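Long-range contacts in type III Pentaketide Synthase (Neurospora crassa, PDB 3EUO), which probably catalyses acyl transfer in pentaketide assembly, as a fungal type III polyketide synthase of the chalcone and stilbene synthase family: residues Gln11-Ser16 against Val82-Glu87; Arg51-Asn56 against Val176-Val181; Ala199-Cys204 against His327-Ser332; Asp292-Pro297 against Ala333-Val338. All blocks are in the same frame, centred on the assembly; numbering follows the deposited sequence.

Contact 1 (Gln11-Ser16 against Val82-Glu87); sequences QYPPYS and VPLAVE
Leu84 spreads its two methyls over the extended chain from Gln11 to Pro13, so that a branched, purely apolar tip meets backbone, the proline ring and the aliphatic start of Gln11. With CG anti to its own carbonyl carbon (chi1 -56°), the leucine places CD2 3.7 Å from Pro13 CA and also against Gln11 CG. CD1 meets the proline ring, lying 4.1 Å from Pro13 CD. The pyrrolidine suits this place, offering a rigid, apolar surface to the leucine, which crosses it at about a right angle. Gln11 starts out toward the helix with CG anti to the backbone N, its CB 3.5 Å from Leu84 O, then bends at chi2 (68°). The bend brings its amide beside Glu87, where OE1 lies 3.3 Å from Glu87 CG. No direct hydrogen bond joins the two polar side chains, and their amide and carboxylate planes are nearly perpendicular (82°). One water spans them instead, donating to Gln11 OE1 at 3.0 Å and to Glu87 OE2 at 2.8 Å. Gln11 OE1 also accepts a hydrogen bond from Lys91 NZ, whose charge would be expected to polarise the amide C=O. In the fold, the contact lays helix 70-96 over the end of strand 4-11: Leu84 also touches Ala205 of the adjacent strand 204-211, while Val82 and Ala85 face helix 119-127.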
loop_
_atom_site.group_PDB
_atom_site.type_symbol
_atom_site.label_atom_id
_atom_site.label_comp_id
_atom_site.label_asym_id
_atom_site.label_seq_id
_atom_site.Cartn_x
_atom_site.Cartn_y
_atom_site.Cartn_z
ATOM N N GLN A 11 -14.103 15.926 3.014
ATOM C CA GLN A 11 -15.487 15.534 3.236
ATOM C C GLN A 11 -15.613 14.705 4.502
ATOM O O GLN A 11 -15.221 13.534 4.543
ATOM C CB GLN A 11 -16.064 14.783 2.027
ATOM C CG GLN A 11 -17.546 14.435 2.166
ATOM C CD GLN A 11 -18.449 15.661 2.152
ATOM O OE1 GLN A 11 -18.150 16.666 1.507
ATOM N NE2 GLN A 11 -19.564 15.576 2.865
ATOM N N TYR A 12 -16.148 15.337 5.539
ATOM C CA TYR A 12 -16.509 14.637 6.755
ATOM C C TYR A 12 -17.877 13.990 6.558
ATOM O O TYR A 12 -18.684 14.481 5.759
ATOM C CB TYR A 12 -16.527 15.609 7.945
ATOM C CG TYR A 12 -15.148 15.984 8.457
ATOM C CD1 TYR A 12 -14.419 15.107 9.263
ATOM C CD2 TYR A 12 -14.572 17.225 8.142
ATOM C CE1 TYR A 12 -13.143 15.452 9.747
ATOM C CE2 TYR A 12 -13.305 17.576 8.621
ATOM C CZ TYR A 12 -12.593 16.686 9.417
ATOM O OH TYR A 12 -11.334 17.027 9.888
ATOM N N PRO A 13 -18.140 12.875 7.261
ATOM C CA PRO A 13 -19.456 12.240 7.224
ATOM C C PRO A 13 -20.530 13.082 7.933
ATOM O O PRO A 13 -20.198 14.115 8.528
ATOM C CB PRO A 13 -19.223 10.906 7.938
ATOM C CG PRO A 13 -18.036 11.149 8.812
ATOM C CD PRO A 13 -17.189 12.135 8.112
ATOM N N PRO A 14 -21.807 12.653 7.854
ATOM C CA PRO A 14 -22.951 13.434 8.351
ATOM C C PRO A 14 -23.010 13.668 9.860
ATOM O O PRO A 14 -23.594 14.666 10.293
ATOM C CB PRO A 14 -24.160 12.581 7.944
ATOM C CG PRO A 14 -23.667 11.680 6.864
ATOM C CD PRO A 14 -22.252 11.389 7.243
ATOM N N TYR A 15 -22.439 12.759 10.651
ATOM C CA TYR A 15 -22.677 12.748 12.097
ATOM C C TYR A 15 -21.520 13.331 12.904
ATOM O O TYR A 15 -20.352 13.212 12.523
ATOM C CB TYR A 15 -23.026 11.336 12.587
ATOM C CG TYR A 15 -24.243 10.741 11.916
ATOM C CD1 TYR A 15 -25.513 10.867 12.488
ATOM C CD2 TYR A 15 -24.131 10.058 10.702
ATOM C CE1 TYR A 15 -26.635 10.321 11.869
ATOM C CE2 TYR A 15 -25.252 9.509 10.074
ATOM C CZ TYR A 15 -26.497 9.645 10.667
ATOM O OH TYR A 15 -27.605 9.102 10.047
ATOM N N SER A 16 -21.869 13.966 14.021
ATOM C CA SER A 16 -20.887 14.539 14.933
ATOM C C SER A 16 -21.229 14.074 16.334
ATOM O O SER A 16 -22.307 14.385 16.854
ATOM C CB SER A 16 -20.894 16.068 14.855
ATOM O OG SER A 16 -20.297 16.527 13.650
ATOM N N VAL A 82 -16.248 5.236 1.003
ATOM C CA VAL A 82 -15.902 5.554 -0.392
ATOM C C VAL A 82 -16.583 6.837 -0.934
ATOM O O VAL A 82 -15.912 7.659 -1.557
ATOM C CB VAL A 82 -16.059 4.313 -1.335
ATOM C CG1 VAL A 82 -16.051 4.710 -2.823
ATOM C CG2 VAL A 82 -14.957 3.304 -1.039
ATOM N N PRO A 83 -17.892 7.036 -0.657
ATOM C CA PRO A 83 -18.549 8.281 -1.090
ATOM C C PRO A 83 -17.882 9.561 -0.562
ATOM O O PRO A 83 -17.908 10.593 -1.244
ATOM C CB PRO A 83 -19.966 8.140 -0.511
ATOM C CG PRO A 83 -20.175 6.660 -0.428
ATOM C CD PRO A 83 -18.848 6.141 0.026
ATOM N N LEU A 84 -17.307 9.498 0.642
ATOM C CA LEU A 84 -16.589 10.634 1.221
ATOM C C LEU A 84 -15.336 10.901 0.397
ATOM O O LEU A 84 -15.009 12.052 0.090
ATOM C CB LEU A 84 -16.190 10.341 2.677
ATOM C CG LEU A 84 -17.279 9.957 3.678
ATOM C CD1 LEU A 84 -16.665 9.546 5.015
ATOM C CD2 LEU A 84 -18.275 11.099 3.853
ATOM N N ALA A 85 -14.646 9.823 0.037
ATOM C CA ALA A 85 -13.419 9.913 -0.753
ATOM C C ALA A 85 -13.706 10.454 -2.153
ATOM O O ALA A 85 -12.929 11.244 -2.699
ATOM C CB ALA A 85 -12.750 8.554 -0.830
ATOM N N VAL A 86 -14.829 10.028 -2.724
ATOM C CA VAL A 86 -15.236 10.496 -4.042
ATOM C C VAL A 86 -15.503 12.007 -3.982
ATOM O O VAL A 86 -15.020 12.757 -4.827
ATOM C CB VAL A 86 -16.456 9.714 -4.596
ATOM C CG1 VAL A 86 -16.977 10.346 -5.886
ATOM C CG2 VAL A 86 -16.091 8.242 -4.848
ATOM N N GLU A 87 -16.234 12.449 -2.961
ATOM C CA GLU A 87 -16.577 13.876 -2.849
ATOM C C GLU A 87 -15.368 14.774 -2.550
ATOM O O GLU A 87 -15.234 15.856 -3.133
ATOM C CB GLU A 87 -17.705 14.075 -1.829
ATOM C CG GLU A 87 -18.122 15.533 -1.591
ATOM C CD GLU A 87 -18.728 16.216 -2.823
ATOM O OE1 GLU A 87 -19.105 15.529 -3.800
ATOM O OE2 GLU A 87 -18.829 17.461 -2.804
HETATM O O HOH W 1 -19.403 18.634 -0.302
#

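Contact 2 (Arg51-Asn56 against Val176-Val181); sequences RSSIGN and VSTTMV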
loop_
_atom_site.group_PDB
_atom_site.type_symbol
_atom_site.label_atom_id
_atom_site.label_comp_id
_atom_site.label_asym_id
_atom_site.label_seq_id
_atom_site.Cartn_x
_atom_site.Cartn_y
_atom_site.Cartn_z
ATOM N N ARG A 51 -16.535 14.239 17.593
ATOM C CA ARG A 51 -15.848 13.396 16.614
ATOM C C ARG A 51 -16.771 13.131 15.429
ATOM O O ARG A 51 -17.949 12.824 15.598
ATOM C CB ARG A 51 -15.409 12.065 17.226
ATOM C CG ARG A 51 -14.338 12.152 18.306
ATOM C CD ARG A 51 -14.049 10.767 18.914
ATOM N NE ARG A 51 -15.253 10.157 19.480
ATOM C CZ ARG A 51 -15.931 9.146 18.935
ATOM N NH1 ARG A 51 -15.529 8.588 17.790
ATOM N NH2 ARG A 51 -17.025 8.689 19.536
ATOM N N SER A 52 -16.227 13.255 14.227
ATOM C CA SER A 52 -16.981 13.006 13.008
ATOM C C SER A 52 -17.146 11.504 12.801
ATOM O O SER A 52 -16.198 10.750 13.003
ATOM C CB SER A 52 -16.255 13.631 11.822
ATOM O OG SER A 52 -16.355 15.053 11.882
ATOM N N SER A 53 -18.346 11.085 12.406
ATOM C CA SER A 53 -18.654 9.659 12.236
ATOM C C SER A 53 -19.635 9.382 11.105
ATOM O O SER A 53 -20.547 10.176 10.838
ATOM C CB SER A 53 -19.203 9.079 13.540
ATOM O OG SER A 53 -19.499 7.700 13.419
ATOM N N ILE A 54 -19.443 8.238 10.453
ATOM C CA ILE A 54 -20.382 7.749 9.440
ATOM C C ILE A 54 -21.760 7.428 10.025
ATOM O O ILE A 54 -22.740 7.320 9.286
ATOM C CB ILE A 54 -19.845 6.504 8.690
ATOM C CG1 ILE A 54 -19.563 5.346 9.659
ATOM C CG2 ILE A 54 -18.624 6.858 7.860
ATOM C CD1 ILE A 54 -20.722 4.364 9.813
ATOM N N GLY A 55 -21.829 7.269 11.343
ATOM C CA GLY A 55 -23.097 6.931 11.994
ATOM C C GLY A 55 -23.273 7.518 13.381
ATOM O O GLY A 55 -22.365 8.135 13.943
ATOM N N ASN A 56 -24.468 7.334 13.932
ATOM C CA ASN A 56 -24.714 7.662 15.322
ATOM C C ASN A 56 -24.737 6.368 16.144
ATOM O O ASN A 56 -24.676 5.279 15.571
ATOM C CB ASN A 56 -26.003 8.490 15.468
ATOM C CG ASN A 56 -27.247 7.733 15.051
ATOM O OD1 ASN A 56 -27.309 6.504 15.135
ATOM N ND2 ASN A 56 -28.260 8.473 14.607
ATOM N N VAL A 176 -12.162 5.253 8.175
ATOM C CA VAL A 176 -13.401 5.016 8.919
ATOM C C VAL A 176 -13.013 4.207 10.155
ATOM O O VAL A 176 -12.852 2.983 10.090
ATOM C CB VAL A 176 -14.462 4.260 8.083
ATOM C CG1 VAL A 176 -15.738 4.033 8.908
ATOM C CG2 VAL A 176 -14.791 5.028 6.794
ATOM N N SER A 177 -12.840 4.903 11.271
ATOM C CA SER A 177 -12.375 4.282 12.505
ATOM C C SER A 177 -13.496 4.047 13.516
ATOM O O SER A 177 -13.385 3.163 14.370
ATOM C CB SER A 177 -11.313 5.167 13.152
ATOM O OG SER A 177 -11.874 6.420 13.500
ATOM N N THR A 178 -14.561 4.843 13.440
ATOM C CA THR A 178 -15.587 4.830 14.501
ATOM C C THR A 178 -16.366 3.528 14.575
ATOM O O THR A 178 -16.909 3.185 15.630
ATOM C CB THR A 178 -16.593 6.001 14.393
ATOM O OG1 THR A 178 -17.304 5.909 13.155
ATOM C CG2 THR A 178 -15.881 7.345 14.507
ATOM N N THR A 179 -16.399 2.800 13.461
ATOM C CA THR A 179 -17.111 1.527 13.377
ATOM C C THR A 179 -16.416 0.427 14.182
ATOM O O THR A 179 -16.974 -0.653 14.376
ATOM C CB THR A 179 -17.270 1.077 11.914
ATOM O OG1 THR A 179 -15.992 1.126 11.253
ATOM C CG2 THR A 179 -18.254 1.994 11.177
ATOM N N MET A 180 -15.198 0.704 14.639
ATOM C CA MET A 180 -14.425 -0.259 15.418
ATOM C C MET A 180 -14.619 -0.062 16.921
ATOM O O MET A 180 -13.948 -0.707 17.734
ATOM C CB MET A 180 -12.939 -0.235 14.999
ATOM C CG MET A 180 -12.692 -0.936 13.632
ATOM S SD MET A 180 -11.003 -0.800 12.991
ATOM C CE MET A 180 -11.365 -0.420 11.285
ATOM N N VAL A 181 -15.587 0.784 17.278
ATOM C CA VAL A 181 -15.906 1.068 18.676
ATOM C C VAL A 181 -16.218 -0.213 19.469
ATOM O O VAL A 181 -15.700 -0.385 20.575
ATOM C CB VAL A 181 -17.023 2.153 18.822
ATOM C CG1 VAL A 181 -18.329 1.698 18.186
ATOM C CG2 VAL A 181 -17.241 2.548 20.300
#
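Thr178 OG1 is the best-held polar atom: it has one firm hydrogen bond, to Asp203 OD2, and a second hydroxyl close by, Ser53 OG at 2.8 Å. The Asp203 carboxylate binds both segments at once, since OD2 also receives Ile54 N and OD1 receives Ser177 N; so many donors would be expected to stabilise its negative charge. Ser53 swings OG anti to its backbone N (chi1 -179°), which lets it donate to Gly55 O over 2.9 Å, in the carbonyl plane and on a lone pair. A serine suits the spot because its short hydroxyl can bond to its own chain while leaving room for the threonine close by. Thr178 holds OG1 in the crowded position between backbone N and carbonyl carbon, and this turns its methyl the other way, to Arg51. There Thr178 CG2 lies 3.5 Å from Arg51 NH1, near the plane of the guanidinium and at its edge, while NH1 itself bonds to Phe201 O. Strand 51-53, which pairs antiparallel with strand 15-17, thus packs on the loop leaving strand 168-175 of the large mixed sheet. That loop tightens into a 3-10 turn at 178-180, with Met180 N bonded to Ser177 O, and Met180 sits at the N-cap position of helix 181-191. Next to the polar group Ile54 forms the apolar half. Its CD1 touches Thr179 CG2 at 3.7 Å, and its CG1, in the crowded first-torsion position, meets Val176 CG1 at 4.1 Å, crossing both partners at about right angles.

Contact 3 (Ala199-Cys204 against His327-Ser332); sequences ALFSDC and HGNSSS
Asn329 CB lies 3.7 Å from Leu200 O, and CG, anti to the backbone N, continues alongside Phe201, the two side chains pointing the same way with ring and amide planes 41° apart. At the tip OD1 accepts Ser331 N at 2.8 Å, closing an Asx turn that fixes the amide's rotation. ND2 passes 3.3 Å from Phe201 CE1 and bonds to OD1 of the oxidised cysteine, 3-sulfinoalanine, at position 143; asparagine suits the place because its one amide both accepts and donates. This is consistent with Asn329 being the asparagine of the Cys-His-Asn triad of type III polyketide synthases. The backbones meet in a single beta bridge, Phe201 with Asn329, although the segments cross at nearly a right angle. Asn329 N donates almost straight to Leu200 O at 3.0 Å, and Ser202 N returns a bond to Asn329 O at 2.9 Å. Gly328, at positive phi, has no beta carbon to press on Leu200 O. Beside it the compact Ser202 hydroxyl donates to His327 O at 2.7 Å, its donor oxygen lying above the carbonyl plane, and so helps to satisfy the carbonyl at the end of helix 318-327, which Ser52 also approaches. Ser330 fits its small side chain between Ser202 and Cys204, where its CB is a tight 3.5 Å from Cys204 CB.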
loop_
_atom_site.group_PDB
_atom_site.type_symbol
_atom_site.label_atom_id
_atom_site.label_comp_id
_atom_site.label_asym_id
_atom_site.label_seq_id
_atom_site.Cartn_x
_atom_site.Cartn_y
_atom_site.Cartn_z
ATOM N N ALA A 199 -11.764 7.239 22.421
ATOM C CA ALA A 199 -11.872 8.641 22.850
ATOM C C ALA A 199 -11.349 9.614 21.786
ATOM O O ALA A 199 -11.622 10.824 21.836
ATOM C CB ALA A 199 -11.101 8.845 24.150
ATOM N N LEU A 200 -10.587 9.088 20.830
ATOM C CA LEU A 200 -9.809 9.942 19.940
ATOM C C LEU A 200 -10.243 9.894 18.485
ATOM O O LEU A 200 -10.362 10.934 17.835
ATOM C CB LEU A 200 -8.327 9.583 20.026
ATOM C CG LEU A 200 -7.585 9.729 21.354
ATOM C CD1 LEU A 200 -6.161 9.253 21.137
ATOM C CD2 LEU A 200 -7.613 11.186 21.806
ATOM N N PHE A 201 -10.458 8.691 17.967
ATOM C CA PHE A 201 -10.517 8.522 16.512
ATOM C C PHE A 201 -11.868 8.793 15.860
ATOM O O PHE A 201 -12.924 8.476 16.410
ATOM C CB PHE A 201 -9.963 7.154 16.103
ATOM C CG PHE A 201 -8.473 7.066 16.210
ATOM C CD1 PHE A 201 -7.662 7.623 15.223
ATOM C CD2 PHE A 201 -7.877 6.442 17.305
ATOM C CE1 PHE A 201 -6.267 7.548 15.316
ATOM C CE2 PHE A 201 -6.481 6.362 17.413
ATOM C CZ PHE A 201 -5.679 6.917 16.418
ATOM N N SER A 202 -11.793 9.383 14.670
ATOM C CA SER A 202 -12.956 9.795 13.899
ATOM C C SER A 202 -12.804 9.439 12.412
ATOM O O SER A 202 -11.765 8.902 11.989
ATOM C CB SER A 202 -13.168 11.307 14.068
ATOM O OG SER A 202 -12.032 12.035 13.611
ATOM N N ASP A 203 -13.833 9.768 11.630
ATOM C CA ASP A 203 -13.943 9.385 10.222
ATOM C C ASP A 203 -13.852 10.622 9.333
ATOM O O ASP A 203 -14.412 11.671 9.664
ATOM C CB ASP A 203 -15.281 8.678 9.947
ATOM C CG ASP A 203 -15.544 7.514 10.891
ATOM O OD1 ASP A 203 -14.577 6.969 11.465
ATOM O OD2 ASP A 203 -16.726 7.145 11.056
ATOM N N CYS A 204 -13.155 10.488 8.208
ATOM C CA CYS A 204 -12.964 11.599 7.280
ATOM C C CYS A 204 -12.336 11.123 5.986
ATOM O O CYS A 204 -11.646 10.106 5.957
ATOM C CB CYS A 204 -12.044 12.662 7.895
ATOM S SG CYS A 204 -11.869 14.189 6.919
ATOM N N HIS A 327 -13.555 17.832 15.266
ATOM C CA HIS A 327 -13.686 16.604 14.463
ATOM C C HIS A 327 -12.933 15.396 15.005
ATOM O O HIS A 327 -13.207 14.263 14.597
ATOM C CB HIS A 327 -13.252 16.862 13.014
ATOM C CG HIS A 327 -14.022 17.954 12.343
ATOM N ND1 HIS A 327 -15.238 17.739 11.733
ATOM C CD2 HIS A 327 -13.760 19.275 12.207
ATOM C CE1 HIS A 327 -15.686 18.877 11.236
ATOM N NE2 HIS A 327 -14.808 19.825 11.512
ATOM N N GLY A 328 -11.978 15.621 15.904
ATOM C CA GLY A 328 -11.197 14.508 16.450
ATOM C C GLY A 328 -10.038 14.134 15.538
ATOM O O GLY A 328 -9.731 14.847 14.587
ATOM N N ASN A 329 -9.410 13.000 15.834
ATOM C CA ASN A 329 -8.265 12.500 15.074
ATOM C C ASN A 329 -8.754 11.535 13.991
ATOM O O ASN A 329 -9.134 10.403 14.289
ATOM C CB ASN A 329 -7.280 11.814 16.045
ATOM C CG ASN A 329 -6.107 11.125 15.349
ATOM O OD1 ASN A 329 -6.036 11.055 14.127
ATOM N ND2 ASN A 329 -5.184 10.590 16.148
ATOM N N SER A 330 -8.737 11.986 12.735
ATOM C CA SER A 330 -9.219 11.173 11.612
ATOM C C SER A 330 -8.075 10.416 10.933
ATOM O O SER A 330 -8.123 10.161 9.727
ATOM C CB SER A 330 -9.967 12.042 10.587
ATOM O OG SER A 330 -11.041 12.742 11.194
ATOM N N SER A 331 -7.063 10.053 11.727
ATOM C CA SER A 331 -5.883 9.327 11.248
ATOM C C SER A 331 -5.278 10.013 10.006
ATOM O O SER A 331 -5.106 11.235 10.009
ATOM C CB SER A 331 -6.220 7.845 11.036
ATOM O OG SER A 331 -5.093 7.105 10.607
ATOM N N SER A 332 -4.988 9.260 8.944
ATOM C CA SER A 332 -4.283 9.815 7.780
ATOM C C SER A 332 -5.017 10.956 7.060
ATOM O O SER A 332 -4.390 11.730 6.334
ATOM C CB SER A 332 -3.961 8.710 6.764
ATOM O OG SER A 332 -5.143 8.260 6.123
#

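Contact 4 (Asp292-Pro297 against Ala333-Val338); sequences DWAMHP and ATIFSV
Ile335 CD1 makes the helix's closest approach, pressed 3.3 Å from Ala294 O where the strand runs out toward His296. Its long arm reaches there because CG1 stands anti to the backbone N before bending at chi2 (55°). One turn on, Val338 straddles the chain: CG1 rests 3.9 Å from Ala294 CB, and CG2 comes 4.0 Å from Met295 O. Ala294 suits its place because a single methyl leaves room for both branched residues. These residues join helix 334-342 to strand 292-295, outermost within this chain in the mixed sheet of this thiolase-like fold; the axes of the two short segments run roughly antiparallel (152°), 8.2 Å apart at closest. At the helix's first turn Thr334 fills the notch between His296 and Pro297. Its CB meets the imidazole at the edge and in plane, 3.4 Å from His296 CD2, whereas CG2 touches the proline tip to tip, 3.6 Å from Pro297 CD. OG1 turns back to bond Ser331 O, so the threonine spends its hydroxyl on its own chain and its methyl on the proline. His296, in a position consistent with the catalytic histidine of the family, is thereby packed along that edge, with Ala364 also against it.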
loop_
_atom_site.group_PDB
_atom_site.type_symbol
_atom_site.label_atom_id
_atom_site.label_comp_id
_atom_site.label_asym_id
_atom_site.label_seq_id
_atom_site.Cartn_x
_atom_site.Cartn_y
_atom_site.Cartn_z
ATOM N N ASP A 292 3.988 28.981 10.169
ATOM C CA ASP A 292 2.731 28.353 10.552
ATOM C C ASP A 292 2.973 26.855 10.579
ATOM O O ASP A 292 3.765 26.342 9.801
ATOM C CB ASP A 292 1.623 28.706 9.567
ATOM C CG ASP A 292 0.920 30.009 9.927
ATOM O OD1 ASP A 292 0.903 30.374 11.129
ATOM O OD2 ASP A 292 0.387 30.667 9.006
ATOM N N TRP A 293 2.292 26.167 11.486
ATOM C CA TRP A 293 2.534 24.757 11.723
ATOM C C TRP A 293 1.260 23.940 11.521
ATOM O O TRP A 293 0.295 24.057 12.287
ATOM C CB TRP A 293 3.093 24.555 13.129
ATOM C CG TRP A 293 4.560 24.835 13.255
ATOM C CD1 TRP A 293 5.166 26.059 13.295
ATOM C CD2 TRP A 293 5.600 23.865 13.387
ATOM N NE1 TRP A 293 6.528 25.908 13.430
ATOM C CE2 TRP A 293 6.822 24.570 13.482
ATOM C CE3 TRP A 293 5.621 22.465 13.419
ATOM C CZ2 TRP A 293 8.053 23.922 13.618
ATOM C CZ3 TRP A 293 6.843 21.820 13.551
ATOM C CH2 TRP A 293 8.042 22.550 13.655
ATOM N N ALA A 294 1.255 23.137 10.462
ATOM C CA ALA A 294 0.155 22.229 10.195
ATOM C C ALA A 294 0.525 20.886 10.831
ATOM O O ALA A 294 1.119 20.022 10.179
ATOM C CB ALA A 294 -0.052 22.079 8.686
ATOM N N MET A 295 0.201 20.732 12.113
ATOM C CA MET A 295 0.498 19.497 12.836
ATOM C C MET A 295 -0.673 18.531 12.759
ATOM O O MET A 295 -1.825 18.949 12.871
ATOM C CB MET A 295 0.786 19.804 14.309
ATOM C CG MET A 295 1.148 18.583 15.157
ATOM S SD MET A 295 2.834 17.991 14.879
ATOM C CE MET A 295 3.688 19.572 14.910
ATOM N N HIS A 296 -0.385 17.244 12.579
ATOM C CA HIS A 296 -1.422 16.236 12.743
ATOM C C HIS A 296 -1.704 16.108 14.238
ATOM O O HIS A 296 -0.797 15.786 15.014
ATOM C CB HIS A 296 -1.014 14.874 12.180
ATOM C CG HIS A 296 -2.024 13.804 12.453
ATOM N ND1 HIS A 296 -1.782 12.739 13.295
ATOM C CD2 HIS A 296 -3.304 13.670 12.035
ATOM C CE1 HIS A 296 -2.863 11.982 13.364
ATOM N NE2 HIS A 296 -3.799 12.523 12.603
ATOM N N PRO A 297 -2.957 16.368 14.647
ATOM C CA PRO A 297 -3.277 16.358 16.069
ATOM C C PRO A 297 -3.593 14.943 16.556
ATOM O O PRO A 297 -4.763 14.604 16.780
ATOM C CB PRO A 297 -4.495 17.270 16.148
ATOM C CG PRO A 297 -5.205 17.064 14.825
ATOM C CD PRO A 297 -4.133 16.695 13.814
ATOM N N ALA A 333 -6.335 11.043 7.255
ATOM C CA ALA A 333 -7.158 12.051 6.566
ATOM C C ALA A 333 -7.098 13.442 7.208
ATOM O O ALA A 333 -7.524 14.430 6.602
ATOM C CB ALA A 333 -8.610 11.572 6.462
ATOM N N THR A 334 -6.561 13.528 8.422
ATOM C CA THR A 334 -6.633 14.780 9.172
ATOM C C THR A 334 -5.713 15.863 8.619
ATOM O O THR A 334 -6.078 17.042 8.617
ATOM C CB THR A 334 -6.317 14.591 10.669
ATOM O OG1 THR A 334 -7.014 13.445 11.165
ATOM C CG2 THR A 334 -6.753 15.820 11.464
ATOM N N ILE A 335 -4.526 15.471 8.166
ATOM C CA ILE A 335 -3.528 16.467 7.778
ATOM C C ILE A 335 -3.979 17.335 6.604
ATOM O O ILE A 335 -3.762 18.550 6.628
ATOM C CB ILE A 335 -2.089 15.886 7.579
ATOM C CG1 ILE A 335 -1.044 17.010 7.465
ATOM C CG2 ILE A 335 -2.014 14.965 6.365
ATOM C CD1 ILE A 335 -1.045 18.002 8.628
ATOM N N PHE A 336 -4.615 16.735 5.593
ATOM C CA PHE A 336 -5.100 17.544 4.464
ATOM C C PHE A 336 -6.270 18.422 4.901
ATOM O O PHE A 336 -6.465 19.520 4.369
ATOM C CB PHE A 336 -5.483 16.688 3.243
ATOM C CG PHE A 336 -4.332 15.901 2.632
ATOM C CD1 PHE A 336 -3.008 16.277 2.822
ATOM C CD2 PHE A 336 -4.603 14.793 1.821
ATOM C CE1 PHE A 336 -1.959 15.544 2.251
ATOM C CE2 PHE A 336 -3.571 14.062 1.241
ATOM C CZ PHE A 336 -2.245 14.435 1.454
ATOM N N SER A 337 -7.038 17.933 5.873
ATOM C CA SER A 337 -8.117 18.702 6.480
ATOM C C SER A 337 -7.563 19.944 7.182
ATOM O O SER A 337 -8.112 21.039 7.034
ATOM C CB SER A 337 -8.913 17.832 7.456
ATOM O OG SER A 337 -10.032 18.530 7.957
ATOM N N VAL A 338 -6.472 19.759 7.928
ATOM C CA VAL A 338 -5.720 20.871 8.529
ATOM C C VAL A 338 -5.212 21.880 7.474
ATOM O O VAL A 338 -5.438 23.089 7.606
ATOM C CB VAL A 338 -4.565 20.349 9.423
ATOM C CG1 VAL A 338 -3.675 21.494 9.911
ATOM C CG2 VAL A 338 -5.127 19.551 10.612
#

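Overall arrangement
Contact 3 touches each of the other three; its centre is about 8 Å from that of contact 2, 12 Å from contact 4 and 13 Å from contact 1. Asp203 ties it to contact 2, and the stack of Tyr12 on His327 ties it to contact 1. With contact 4 it shares what is probably the active site: Asn329 OD1 stands 3.1 Å from His296 NE2, a weak hydrogen bond, near the modified cysteine at position 143. Contacts 1 and 2 are joined through strands 15-17 and 51-53, Tyr15 O meeting Ser53 N at 2.9 Å. Tyr12 OH reaches Ser337 OG of contact 4 at 2.8 Å, whereas contacts 2 and 4 do not touch, their nearest atoms about 7 Å apart.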